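Local coordinates for galactofuranose-binding protein YtfQ (Escherichia coli, PDB 2VK2) that binds alpha- and beta-galactofuranose in the periplasm as the solute-binding component of the YtfQRT-YjfF ABC transporter, at residues F170-G175 against M202-I207; V131-G136 against I163-G168; E177-F182 against Q208-A213. All blocks are in the same frame, centred on the assembly; numbering follows the deposited sequence.

Contact 1: residues F170-G175 against M202-I207. With GZL (beta-D-galactofuranose), chain B.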
ATOM      1  N   PHE A 170       4.245  -2.292   7.690  1.00  9.65           N
ATOM      2  CA  PHE A 170       3.753  -2.958   6.476  1.00  9.58           C
ATOM      3  C   PHE A 170       4.286  -4.396   6.273  1.00  9.54           C
ATOM      4  O   PHE A 170       4.183  -4.936   5.171  1.00  9.59           O
ATOM      5  CB  PHE A 170       4.046  -2.104   5.217  1.00  9.30           C
ATOM      6  CG  PHE A 170       3.040  -1.001   4.946  1.00  8.91           C
ATOM      7  CD1 PHE A 170       1.670  -1.235   5.017  1.00  9.08           C
ATOM      8  CD2 PHE A 170       3.474   0.259   4.541  1.00  9.26           C
ATOM      9  CE1 PHE A 170       0.760  -0.230   4.726  1.00  9.14           C
ATOM     10  CE2 PHE A 170       2.562   1.270   4.259  1.00  9.42           C
ATOM     11  CZ  PHE A 170       1.205   1.019   4.342  1.00  9.38           C
ATOM     12  N   THR A 171       4.826  -5.019   7.321  1.00  9.59           N
ATOM     13  CA  THR A 171       5.359  -6.382   7.201  1.00  9.91           C
ATOM     14  C   THR A 171       4.554  -7.402   7.998  1.00 10.10           C
ATOM     15  O   THR A 171       3.925  -7.083   9.005  1.00  9.91           O
ATOM     16  CB  THR A 171       6.832  -6.491   7.654  1.00 10.07           C
ATOM     17  OG1 THR A 171       6.923  -6.312   9.069  1.00 11.24           O
ATOM     18  CG2 THR A 171       7.700  -5.464   6.947  1.00 10.40           C
ATOM     19  N   ARG A 172       4.605  -8.643   7.532  1.00 10.44           N
ATOM     20  CA  ARG A 172       3.965  -9.758   8.218  1.00 11.34           C
ATOM     21  C   ARG A 172       4.576  -9.983   9.602  1.00 11.18           C
ATOM     22  O   ARG A 172       3.849 -10.151  10.585  1.00 10.80           O
ATOM     23  CB  ARG A 172       4.082 -11.027   7.364  1.00 11.51           C
ATOM     24  CG  ARG A 172       3.160 -12.152   7.779  1.00 12.78           C
ATOM     25  CD  ARG A 172       3.195 -13.302   6.780  1.00 13.80           C
ATOM     26  NE  ARG A 172       2.627 -12.944   5.478  1.00 15.89           N
ATOM     27  CZ  ARG A 172       2.351 -13.817   4.506  1.00 16.77           C
ATOM     28  NH1 ARG A 172       2.581 -15.116   4.673  1.00 17.56           N
ATOM     29  NH2 ARG A 172       1.833 -13.394   3.362  1.00 16.37           N
ATOM     30  N   SER A 173       5.905  -9.959   9.676  1.00 11.47           N
ATOM     31  CA  SER A 173       6.603 -10.244  10.929  0.50 11.64           C
ATOM     32  C   SER A 173       6.314  -9.193  12.002  1.00 11.68           C
ATOM     33  O   SER A 173       6.027  -9.541  13.149  1.00 11.78           O
ATOM     34  CB  SER A 173       8.112 -10.376  10.700  0.50 11.79           C
ATOM     35  OG  SER A 173       8.656  -9.199  10.130  0.50 12.01           O
ATOM     36  N   LYS A 174       6.374  -7.917  11.636  1.00 11.78           N
ATOM     37  CA  LYS A 174       6.112  -6.852  12.604  1.00 11.66           C
ATOM     38  C   LYS A 174       4.620  -6.756  12.934  1.00 11.20           C
ATOM     39  O   LYS A 174       4.253  -6.476  14.076  1.00 10.80           O
ATOM     40  CB  LYS A 174       6.655  -5.512  12.103  1.00 12.18           C
ATOM     41  CG  LYS A 174       6.569  -4.370  13.114  1.00 12.68           C
ATOM     42  CD  LYS A 174       7.555  -4.532  14.262  1.00 14.71           C
ATOM     43  CE  LYS A 174       7.433  -3.386  15.255  1.00 15.41           C
ATOM     44  NZ  LYS A 174       7.690  -2.060  14.633  1.00 17.44           N
ATOM     45  N   GLY A 175       3.764  -6.998  11.943  1.00 11.03           N
ATOM     46  CA  GLY A 175       2.326  -7.088  12.182  1.00 11.11           C
ATOM     47  C   GLY A 175       1.987  -8.128  13.238  1.00 11.22           C
ATOM     48  O   GLY A 175       1.178  -7.877  14.133  1.00 11.05           O
ATOM     49  N   MET A 202       0.421  -7.339   7.137  1.00  8.35           N
ATOM     50  CA  MET A 202       0.368  -7.121   8.585  1.00  8.18           C
ATOM     51  C   MET A 202      -0.770  -7.911   9.228  1.00  8.46           C
ATOM     52  O   MET A 202      -0.594  -8.475  10.306  1.00  8.62           O
ATOM     53  CB  MET A 202       0.230  -5.636   8.921  1.00  8.01           C
ATOM     54  CG  MET A 202       1.521  -4.857   8.751  1.00  7.64           C
ATOM     55  SD  MET A 202       1.406  -3.146   9.301  1.00  8.02           S
ATOM     56  CE  MET A 202       0.058  -2.544   8.284  1.00  8.06           C
ATOM     57  N   VAL A 203      -1.922  -7.962   8.561  1.00  8.42           N
ATOM     58  CA  VAL A 203      -3.073  -8.693   9.096  1.00  8.75           C
ATOM     59  C   VAL A 203      -2.862 -10.213   9.030  1.00  8.95           C
ATOM     60  O   VAL A 203      -3.393 -10.945   9.863  1.00  9.14           O
ATOM     61  CB  VAL A 203      -4.403  -8.285   8.400  1.00  8.86           C
ATOM     62  CG1 VAL A 203      -4.926  -9.391   7.489  1.00  9.28           C
ATOM     63  CG2 VAL A 203      -5.453  -7.928   9.442  1.00  9.37           C
ATOM     64  N   ILE A 204      -2.085 -10.682   8.058  1.00  9.01           N
ATOM     65  CA  ILE A 204      -1.754 -12.106   7.967  1.00  9.50           C
ATOM     66  C   ILE A 204      -0.856 -12.507   9.144  1.00  9.54           C
ATOM     67  O   ILE A 204      -1.026 -13.583   9.720  1.00  9.69           O
ATOM     68  CB  ILE A 204      -1.110 -12.446   6.605  1.00  9.50           C
ATOM     69  CG1 ILE A 204      -2.160 -12.320   5.496  1.00 10.12           C
ATOM     70  CG2 ILE A 204      -0.545 -13.858   6.613  1.00  9.98           C
ATOM     71  CD1 ILE A 204      -1.592 -12.230   4.105  1.00 10.30           C
ATOM     72  N   GLY A 205       0.083 -11.638   9.506  1.00  9.52           N
ATOM     73  CA  GLY A 205       0.840 -11.805  10.744  1.00  9.60           C
ATOM     74  C   GLY A 205      -0.065 -11.773  11.964  1.00  9.59           C
ATOM     75  O   GLY A 205       0.086 -12.588  12.879  1.00  9.91           O
ATOM     76  N   ALA A 206      -1.016 -10.842  11.973  1.00  9.57           N
ATOM     77  CA  ALA A 206      -1.989 -10.738  13.058  1.00  9.52           C
ATOM     78  C   ALA A 206      -2.822 -12.014  13.199  1.00  9.59           C
ATOM     79  O   ALA A 206      -3.089 -12.462  14.314  1.00  9.64           O
ATOM     80  CB  ALA A 206      -2.900  -9.536  12.845  1.00  9.39           C
ATOM     81  N   ILE A 207      -3.227 -12.589  12.070  1.00  9.81           N
ATOM     82  CA  ILE A 207      -3.981 -13.844  12.069  1.00 10.14           C
ATOM     83  C   ILE A 207      -3.204 -14.961  12.777  1.00 10.80           C
ATOM     84  O   ILE A 207      -3.790 -15.726  13.545  1.00 10.52           O
ATOM     85  CB  ILE A 207      -4.389 -14.253  10.631  1.00  9.94           C
ATOM     86  CG1 ILE A 207      -5.531 -13.358  10.138  1.00  9.82           C
ATOM     87  CG2 ILE A 207      -4.826 -15.715  10.576  1.00 10.01           C
ATOM     88  CD1 ILE A 207      -5.748 -13.405   8.645  1.00 10.08           C
TER
HETATM   89  C6  GZL B1298       0.413   0.990  -1.472  0.50  7.98           C
HETATM   90  C5  GZL B1298       1.508   1.031  -0.686  0.50  7.34           C
HETATM   91  C4  GZL B1298       1.788   0.038   0.427  0.50  6.57           C
HETATM   92  C3  GZL B1298       1.044  -1.266   0.521  0.50  7.04           C
HETATM   93  C2  GZL B1298       1.891  -2.259   0.754  0.50  6.32           C
HETATM   94  O6  GZL B1298       0.205   1.903  -2.425  0.50  8.31           O
HETATM   95  O5  GZL B1298       2.367   2.047  -0.817  0.50  5.34           O
HETATM   96  O4  GZL B1298       3.161  -0.375   0.387  0.50  6.19           O
HETATM   97  O3  GZL B1298      -0.281  -1.350   0.464  0.50  6.48           O
HETATM   98  C1  GZL B1298       3.292  -1.763   0.714  0.50  6.17           C
HETATM   99  O2  GZL B1298       1.622  -3.548   0.971  0.50  4.73           O
HETATM  100  O1  GZL B1298       3.942  -1.910   1.972  0.50  6.43           O

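Contact 2: residues V131-G136 against I163-G168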
ATOM      1  N   VAL A 131     -11.603  -1.952  18.147  1.00  9.08           N
ATOM      2  CA  VAL A 131     -10.697  -2.132  17.025  1.00  8.81           C
ATOM      3  C   VAL A 131      -9.256  -1.917  17.468  1.00  8.69           C
ATOM      4  O   VAL A 131      -8.964  -0.999  18.234  1.00  8.78           O
ATOM      5  CB  VAL A 131     -11.033  -1.139  15.891  1.00  8.95           C
ATOM      6  CG1 VAL A 131     -10.007  -1.225  14.765  1.00  9.25           C
ATOM      7  CG2 VAL A 131     -12.433  -1.399  15.361  1.00  9.57           C
ATOM      8  N   VAL A 132      -8.360  -2.775  16.997  1.00  8.38           N
ATOM      9  CA  VAL A 132      -6.931  -2.517  17.097  1.00  8.46           C
ATOM     10  C   VAL A 132      -6.406  -2.280  15.683  1.00  8.20           C
ATOM     11  O   VAL A 132      -6.785  -2.989  14.743  1.00  8.16           O
ATOM     12  CB  VAL A 132      -6.168  -3.651  17.824  1.00  8.44           C
ATOM     13  CG1 VAL A 132      -6.706  -3.822  19.242  1.00  8.87           C
ATOM     14  CG2 VAL A 132      -6.240  -4.969  17.053  1.00  9.10           C
ATOM     15  N   GLU A 133      -5.569  -1.258  15.533  1.00  8.19           N
ATOM     16  CA  GLU A 133      -5.098  -0.826  14.225  1.00  8.06           C
ATOM     17  C   GLU A 133      -3.610  -1.090  14.059  1.00  8.10           C
ATOM     18  O   GLU A 133      -2.804  -0.667  14.886  1.00  8.22           O
ATOM     19  CB  GLU A 133      -5.392   0.664  14.029  1.00  7.99           C
ATOM     20  CG  GLU A 133      -4.919   1.233  12.687  1.00  8.32           C
ATOM     21  CD  GLU A 133      -5.250   2.700  12.523  1.00  8.57           C
ATOM     22  OE1 GLU A 133      -5.147   3.447  13.519  1.00 10.06           O
ATOM     23  OE2 GLU A 133      -5.604   3.106  11.398  1.00  8.66           O
ATOM     24  N   LEU A 134      -3.261  -1.791  12.985  1.00  7.84           N
ATOM     25  CA  LEU A 134      -1.878  -1.970  12.583  1.00  8.02           C
ATOM     26  C   LEU A 134      -1.613  -0.990  11.448  1.00  7.89           C
ATOM     27  O   LEU A 134      -2.051  -1.198  10.316  1.00  7.65           O
ATOM     28  CB  LEU A 134      -1.624  -3.410  12.132  1.00  8.26           C
ATOM     29  CG  LEU A 134      -1.804  -4.464  13.230  1.00  8.92           C
ATOM     30  CD1 LEU A 134      -1.773  -5.871  12.649  1.00  9.22           C
ATOM     31  CD2 LEU A 134      -0.741  -4.307  14.305  1.00 10.30           C
ATOM     32  N   GLN A 135      -0.917   0.099  11.761  1.00  8.08           N
ATOM     33  CA  GLN A 135      -0.632   1.127  10.768  1.00  8.30           C
ATOM     34  C   GLN A 135       0.533   0.738   9.882  1.00  8.15           C
ATOM     35  O   GLN A 135       1.381  -0.061  10.260  1.00  8.25           O
ATOM     36  CB  GLN A 135      -0.288   2.462  11.431  1.00  8.19           C
ATOM     37  CG  GLN A 135      -1.354   3.029  12.338  1.00  9.32           C
ATOM     38  CD  GLN A 135      -1.007   4.429  12.807  1.00 10.07           C
ATOM     39  OE1 GLN A 135      -0.411   5.216  12.066  1.00 13.90           O
ATOM     40  NE2 GLN A 135      -1.380   4.750  14.038  1.00 12.03           N
ATOM     41  N   GLY A 136       0.584   1.347   8.705  1.00  8.27           N
ATOM     42  CA  GLY A 136       1.741   1.232   7.839  1.00  8.53           C
ATOM     43  C   GLY A 136       2.890   2.079   8.351  1.00  8.85           C
ATOM     44  O   GLY A 136       2.809   2.689   9.418  1.00  8.91           O
ATOM     45  N   ILE A 163      -8.979   1.125  20.088  1.00 10.36           N
ATOM     46  CA  ILE A 163      -8.383   1.065  21.428  1.00 10.41           C
ATOM     47  C   ILE A 163      -6.856   0.932  21.412  1.00 10.34           C
ATOM     48  O   ILE A 163      -6.198   1.217  22.417  1.00 10.70           O
ATOM     49  CB  ILE A 163      -9.004  -0.072  22.283  1.00 10.40           C
ATOM     50  CG1 ILE A 163      -8.837  -1.444  21.618  1.00 10.28           C
ATOM     51  CG2 ILE A 163     -10.479   0.207  22.536  1.00 11.00           C
ATOM     52  CD1 ILE A 163      -9.053  -2.599  22.573  1.00 10.82           C
ATOM     53  N   ARG A 164      -6.306   0.489  20.284  1.00 10.16           N
ATOM     54  CA  ARG A 164      -4.863   0.347  20.102  1.00 10.20           C
ATOM     55  C   ARG A 164      -4.526   0.742  18.679  1.00  9.82           C
ATOM     56  O   ARG A 164      -5.278   0.432  17.757  1.00  9.58           O
ATOM     57  CB  ARG A 164      -4.423  -1.107  20.294  1.00 10.51           C
ATOM     58  CG  ARG A 164      -4.684  -1.702  21.662  1.00 11.40           C
ATOM     59  CD  ARG A 164      -3.649  -1.270  22.669  1.00 12.43           C
ATOM     60  NE  ARG A 164      -4.107  -1.526  24.028  1.00 12.90           N
ATOM     61  CZ  ARG A 164      -3.445  -1.166  25.122  1.00 13.28           C
ATOM     62  NH1 ARG A 164      -2.270  -0.554  25.033  1.00 13.59           N
ATOM     63  NH2 ARG A 164      -3.956  -1.430  26.315  1.00 13.42           N
ATOM     64  N   SER A 165      -3.399   1.421  18.495  1.00  9.57           N
ATOM     65  CA  SER A 165      -2.930   1.755  17.158  1.00  9.77           C
ATOM     66  C   SER A 165      -1.423   1.954  17.168  1.00  9.90           C
ATOM     67  O   SER A 165      -0.914   2.827  17.865  1.00 10.28           O
ATOM     68  CB  SER A 165      -3.632   3.007  16.637  1.00  9.76           C
ATOM     69  OG  SER A 165      -3.250   3.268  15.298  1.00 10.20           O
ATOM     70  N   GLN A 166      -0.714   1.126  16.407  1.00 10.08           N
ATOM     71  CA  GLN A 166       0.740   1.198  16.296  1.00 10.52           C
ATOM     72  C   GLN A 166       1.133   0.769  14.893  1.00 10.20           C
ATOM     73  O   GLN A 166       0.405   0.018  14.243  1.00  9.84           O
ATOM     74  CB  GLN A 166       1.413   0.257  17.302  1.00 11.17           C
ATOM     75  CG  GLN A 166       1.248   0.631  18.769  1.00 13.24           C
ATOM     76  CD  GLN A 166       2.111   1.807  19.175  1.00 15.62           C
ATOM     77  OE1 GLN A 166       1.622   2.927  19.329  1.00 17.83           O
ATOM     78  NE2 GLN A 166       3.405   1.560  19.344  1.00 17.08           N
ATOM     79  N   SER A 167       2.289   1.232  14.433  1.00  9.97           N
ATOM     80  CA  SER A 167       2.797   0.825  13.131  1.00  9.96           C
ATOM     81  C   SER A 167       3.309  -0.610  13.171  1.00 10.11           C
ATOM     82  O   SER A 167       4.026  -1.001  14.094  1.00 10.48           O
ATOM     83  CB  SER A 167       3.919   1.753  12.665  1.00 10.08           C
ATOM     84  OG  SER A 167       4.441   1.316  11.421  1.00 10.54           O
ATOM     85  N   GLY A 168       2.930  -1.386  12.160  1.00  9.98           N
ATOM     86  CA  GLY A 168       3.505  -2.705  11.941  1.00 10.07           C
ATOM     87  C   GLY A 168       4.446  -2.726  10.748  1.00 10.23           C
ATOM     88  O   GLY A 168       4.736  -3.792  10.209  1.00 10.36           O
TER

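Contact 3: residues E177-F182 against Q208-A213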
ATOM      1  N   GLU A 177       4.119  -9.349  15.569  1.00 12.21           N
ATOM      2  CA  GLU A 177       4.714  -8.886  16.825  1.00 12.53           C
ATOM      3  C   GLU A 177       3.827  -7.857  17.526  1.00 11.92           C
ATOM      4  O   GLU A 177       3.581  -7.952  18.731  1.00 11.86           O
ATOM      5  CB  GLU A 177       6.094  -8.288  16.549  1.00 12.65           C
ATOM      6  CG  GLU A 177       6.824  -7.732  17.763  1.00 13.53           C
ATOM      7  CD  GLU A 177       8.069  -6.960  17.376  1.00 14.60           C
ATOM      8  OE1 GLU A 177       8.801  -7.427  16.479  1.00 17.61           O
ATOM      9  OE2 GLU A 177       8.313  -5.884  17.961  1.00 17.91           O
ATOM     10  N   VAL A 178       3.347  -6.877  16.768  1.00 11.40           N
ATOM     11  CA  VAL A 178       2.504  -5.830  17.334  1.00 11.22           C
ATOM     12  C   VAL A 178       1.147  -6.394  17.765  1.00 10.98           C
ATOM     13  O   VAL A 178       0.653  -6.059  18.842  1.00 10.91           O
ATOM     14  CB  VAL A 178       2.336  -4.654  16.351  1.00 11.12           C
ATOM     15  CG1 VAL A 178       1.356  -3.627  16.897  1.00 11.34           C
ATOM     16  CG2 VAL A 178       3.689  -4.008  16.078  1.00 11.30           C
ATOM     17  N   MET A 179       0.557  -7.263  16.948  1.00 10.86           N
ATOM     18  CA  MET A 179      -0.707  -7.904  17.321  1.00 10.98           C
ATOM     19  C   MET A 179      -0.565  -8.721  18.607  1.00 11.48           C
ATOM     20  O   MET A 179      -1.462  -8.704  19.450  1.00 11.28           O
ATOM     21  CB  MET A 179      -1.244  -8.798  16.199  1.00 10.80           C
ATOM     22  CG  MET A 179      -2.668  -9.301  16.434  1.00 10.71           C
ATOM     23  SD  MET A 179      -3.879  -7.967  16.411  1.00 10.52           S
ATOM     24  CE  MET A 179      -5.308  -8.792  17.112  1.00 10.65           C
ATOM     25  N   GLU A 180       0.553  -9.435  18.753  1.00 12.14           N
ATOM     26  CA  GLU A 180       0.835 -10.173  19.991  1.00 13.08           C
ATOM     27  C   GLU A 180       0.799  -9.248  21.206  1.00 13.08           C
ATOM     28  O   GLU A 180       0.223  -9.594  22.237  1.00 13.24           O
ATOM     29  CB  GLU A 180       2.195 -10.872  19.918  1.00 13.16           C
ATOM     30  CG  GLU A 180       2.219 -12.117  19.039  1.00 14.21           C
ATOM     31  CD  GLU A 180       3.627 -12.625  18.754  1.00 14.69           C
ATOM     32  OE1 GLU A 180       4.604 -11.876  18.972  1.00 17.15           O
ATOM     33  OE2 GLU A 180       3.760 -13.784  18.305  1.00 17.01           O
ATOM     34  N   SER A 181       1.407  -8.070  21.077  1.00 13.28           N
ATOM     35  CA  SER A 181       1.415  -7.089  22.164  1.00 13.48           C
ATOM     36  C   SER A 181       0.010  -6.558  22.455  1.00 13.07           C
ATOM     37  O   SER A 181      -0.346  -6.353  23.615  1.00 13.18           O
ATOM     38  CB  SER A 181       2.372  -5.930  21.856  1.00 13.74           C
ATOM     39  OG  SER A 181       1.820  -5.027  20.916  1.00 15.24           O
ATOM     40  N   PHE A 182      -0.782  -6.335  21.406  1.00 12.67           N
ATOM     41  CA  PHE A 182      -2.168  -5.893  21.571  1.00 12.49           C
ATOM     42  C   PHE A 182      -3.006  -6.946  22.296  1.00 12.46           C
ATOM     43  O   PHE A 182      -3.783  -6.618  23.190  1.00 12.29           O
ATOM     44  CB  PHE A 182      -2.827  -5.585  20.219  1.00 12.43           C
ATOM     45  CG  PHE A 182      -2.295  -4.353  19.514  1.00 12.34           C
ATOM     46  CD1 PHE A 182      -1.497  -3.409  20.159  1.00 12.62           C
ATOM     47  CD2 PHE A 182      -2.647  -4.124  18.192  1.00 12.19           C
ATOM     48  CE1 PHE A 182      -1.040  -2.284  19.480  1.00 12.84           C
ATOM     49  CE2 PHE A 182      -2.203  -2.998  17.518  1.00 12.37           C
ATOM     50  CZ  PHE A 182      -1.398  -2.082  18.159  1.00 12.67           C
ATOM     51  N   GLN A 208      -1.894 -15.040  12.540  1.00 11.59           N
ATOM     52  CA  GLN A 208      -1.033 -15.998  13.249  1.00 12.90           C
ATOM     53  C   GLN A 208      -1.072 -15.761  14.754  1.00 12.44           C
ATOM     54  O   GLN A 208      -1.227 -16.704  15.534  1.00 12.66           O
ATOM     55  CB  GLN A 208       0.427 -15.883  12.800  1.00 13.12           C
ATOM     56  CG  GLN A 208       0.721 -16.205  11.355  1.00 14.84           C
ATOM     57  CD  GLN A 208       2.204 -16.074  11.045  1.00 15.28           C
ATOM     58  OE1 GLN A 208       3.021 -16.863  11.526  1.00 18.49           O
ATOM     59  NE2 GLN A 208       2.560 -15.069  10.252  1.00 17.45           N
ATOM     60  N   ALA A 209      -0.907 -14.503  15.160  1.00 12.21           N
ATOM     61  CA  ALA A 209      -0.919 -14.138  16.578  1.00 12.17           C
ATOM     62  C   ALA A 209      -2.252 -14.474  17.242  1.00 12.11           C
ATOM     63  O   ALA A 209      -2.282 -14.955  18.378  1.00 12.09           O
ATOM     64  CB  ALA A 209      -0.602 -12.654  16.750  1.00 12.11           C
ATOM     65  N   ILE A 210      -3.349 -14.225  16.531  1.00 11.96           N
ATOM     66  CA  ILE A 210      -4.688 -14.517  17.044  1.00 11.97           C
ATOM     67  C   ILE A 210      -4.856 -16.021  17.278  1.00 12.83           C
ATOM     68  O   ILE A 210      -5.340 -16.443  18.332  1.00 12.53           O
ATOM     69  CB  ILE A 210      -5.790 -14.004  16.084  1.00 11.69           C
ATOM     70  CG1 ILE A 210      -5.783 -12.472  16.025  1.00 11.33           C
ATOM     71  CG2 ILE A 210      -7.165 -14.488  16.531  1.00 11.49           C
ATOM     72  CD1 ILE A 210      -6.494 -11.909  14.812  1.00 11.24           C
ATOM     73  N   LYS A 211      -4.443 -16.825  16.301  1.00 13.91           N
ATOM     74  CA  LYS A 211      -4.507 -18.286  16.428  1.00 15.27           C
ATOM     75  C   LYS A 211      -3.638 -18.801  17.572  1.00 15.63           C
ATOM     76  O   LYS A 211      -4.061 -19.671  18.335  1.00 15.69           O
ATOM     77  CB  LYS A 211      -4.097 -18.968  15.119  1.00 15.40           C
ATOM     78  CG  LYS A 211      -5.143 -18.850  14.026  1.00 16.37           C
ATOM     79  CD  LYS A 211      -4.954 -19.876  12.920  1.00 17.20           C
ATOM     80  CE  LYS A 211      -4.017 -19.389  11.840  1.00 18.77           C
ATOM     81  NZ  LYS A 211      -3.943 -20.345  10.702  1.00 19.62           N
ATOM     82  N   GLU A 212      -2.429 -18.259  17.692  1.00 16.19           N
ATOM     83  CA  GLU A 212      -1.501 -18.675  18.747  1.00 16.74           C
ATOM     84  C   GLU A 212      -1.994 -18.309  20.156  1.00 16.62           C
ATOM     85  O   GLU A 212      -1.598 -18.941  21.138  1.00 16.74           O
ATOM     86  CB  GLU A 212      -0.100 -18.111  18.480  1.00 16.83           C
ATOM     87  CG  GLU A 212       0.586 -18.791  17.297  1.00 17.31           C
ATOM     88  CD  GLU A 212       1.925 -18.176  16.923  1.00 17.59           C
ATOM     89  OE1 GLU A 212       2.428 -17.307  17.664  1.00 18.73           O
ATOM     90  OE2 GLU A 212       2.483 -18.575  15.879  1.00 19.10           O
ATOM     91  N   ALA A 213      -2.875 -17.311  20.243  1.00 16.42           N
ATOM     92  CA  ALA A 213      -3.524 -16.936  21.504  1.00 16.38           C
ATOM     93  C   ALA A 213      -4.729 -17.825  21.843  1.00 16.27           C
ATOM     94  O   ALA A 213      -5.328 -17.671  22.908  1.00 16.47           O
ATOM     95  CB  ALA A 213      -3.954 -15.472  21.456  1.00 16.41           C
TER
HETATM   96  O   HOH W   1       1.889 -15.445  19.382  1.00 34.37           O

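Contact 1: residues F170-G175 against M202-I207
Met202, at the start of its segment, reaches across to the turn at Phe170 and Thr171, where helix 172-185 begins. Its CB lies over the CA of Gly175. CG, anti to the carbonyl carbon (chi1 -76°), is thereby set against the backbone of Thr171, 3.3 Å from Thr171 O. SD comes next, 3.4 Å from Phe170 N. A bend at the last torsion (chi3 -58°) brings CE 3.9 Å from Phe170 CD1, oblique to the ring. One face of that ring carries beta-D-galactofuranose, whose C4 stands 4.0 Å above the plane toward the rim, while the sugar O1 approaches Phe170 CG at 3.2 Å. Thr171 caps the helix: its OG1 accepts from Lys174 N at 3.1 Å. Further along, backbone meets backbone, since Gly205 CA makes a CA-H...O contact of 3.4 Å with Arg172 O (154° at H); a CB at Gly205 would collide with that oxygen. Arg172 lays its guanidinium across Ile204, with CG2 over one face, and ends in a salt bridge to Asp231. Asn199, an established sugar-binding residue, bonds to both Phe170 O and Met202 N, tying the two helix starts together beside the pocket. With no conventional hydrogen bond between the two segments, their direct contact rests on dispersion and CA-H...O contacts, so Met202 probably helps to back the sugar-facing ring by close fit, with the Asn199 bonds supplying the polar tie.

Contact 2: residues V131-G136 against I163-G168
Gln135 and Ser165, with Glu133 beside them, carry the polar face of two neighbouring parallel strands. Gln135 CG is anti to its own carbonyl carbon (chi1 -59°) and the chain runs extended from there, bringing the amide over Ser165. NE2 donates to Ser165 OG at 2.7 Å with an N-H...O angle of 156°, the oxygen lying slightly off the amide plane. The same hydroxyl gives its proton to Glu133 OE1 at 2.6 Å, on the anti side of the carboxylate and out of its plane. Ser165 OG is thus donor to one neighbour and acceptor from the other, which fixes its rotation. Glu133 has further partners, Lys147 in a salt bridge and His198 in a hydrogen bond. Below this chain of bonds, the backbone pairing begins with Ile163 N to Val131 O and ends with Gly168 N to Gln135 O, the latter 2.8 Å, and the strand axes are 12° from parallel. On the other face Val132 CG1 packs against Arg164 CB at 3.7 Å. An alanine in place of Gln135 would probably leave Ser165 OG without its amide donor, its rotation then held by the bond to Glu133 OE1. Helix 141-153 connects the two strands in a beta-alpha-beta unit, where the Glu133 carboxylate gathers a hydroxyl, an ammonium and an imidazole; that company would be expected to stabilise its negative charge.

Contact 3: residues E177-F182 against Q208-A213
Apolar contact between Met179 and the pair Ala209 and Ile210 forms the inner part of this helix pairing. Ala209 CB points at the other helix and touches two neighbours, 3.9 Å from Met179 CB and 3.7 Å from the aliphatic CG of Glu180. The Met179 chain bends at chi2 (66°), which turns its tip along the interface until CE reaches Ile210 CG1 at 3.9 Å. Phe182 and Val178, on another flank of the same helix, pack on strands 129-135 and 160-167.

Charge and water make up the outer part. Glu180 OE2 and Glu212 OE1 approach to 3.8 Å, a like-charged pair whose carboxylate planes are turned 40° apart. One water donates to both, at 2.7 Å to Glu180 OE2 and 2.6 Å to Glu212 OE1, and probably eases their repulsion. Lys176 adds a salt bridge to Glu212 OE2, which is likely to offset part of the charge.

The axes of the helical segments pass 8.9 Å apart and cross at -40°, a closeness consistent with the small Ala209 side chain in the interface. Such packing of successive helices on one face of a mostly parallel sheet is typical of the Rossmann-like alpha/beta lobes of periplasmic sugar-binding proteins.

Contacts 1 and 3 join the same two helices, 172-185 and 200-212, at successive places, whereas contact 2 pairs strands 129-135 and 160-167 of the sheet beneath. Contact 1 is buried and meets the sugar pocket; contact 3 is buried on its apolar side but carries acidic, water-bridged residues at its rim, farther from the chain's centre. Contact 2 is partly buried, strand 160-167 being an edge strand of its sheet. Regular hydrogen bonds dominate there, against glycine-backbone and apolar packing in contact 1 and apolar packing with a water-bridged acidic pair in contact 3. The layers touch through Met202 SD and Gln135 O (3.2 Å) and through Leu134 CD2 and Val178 CG1 (3.4 Å).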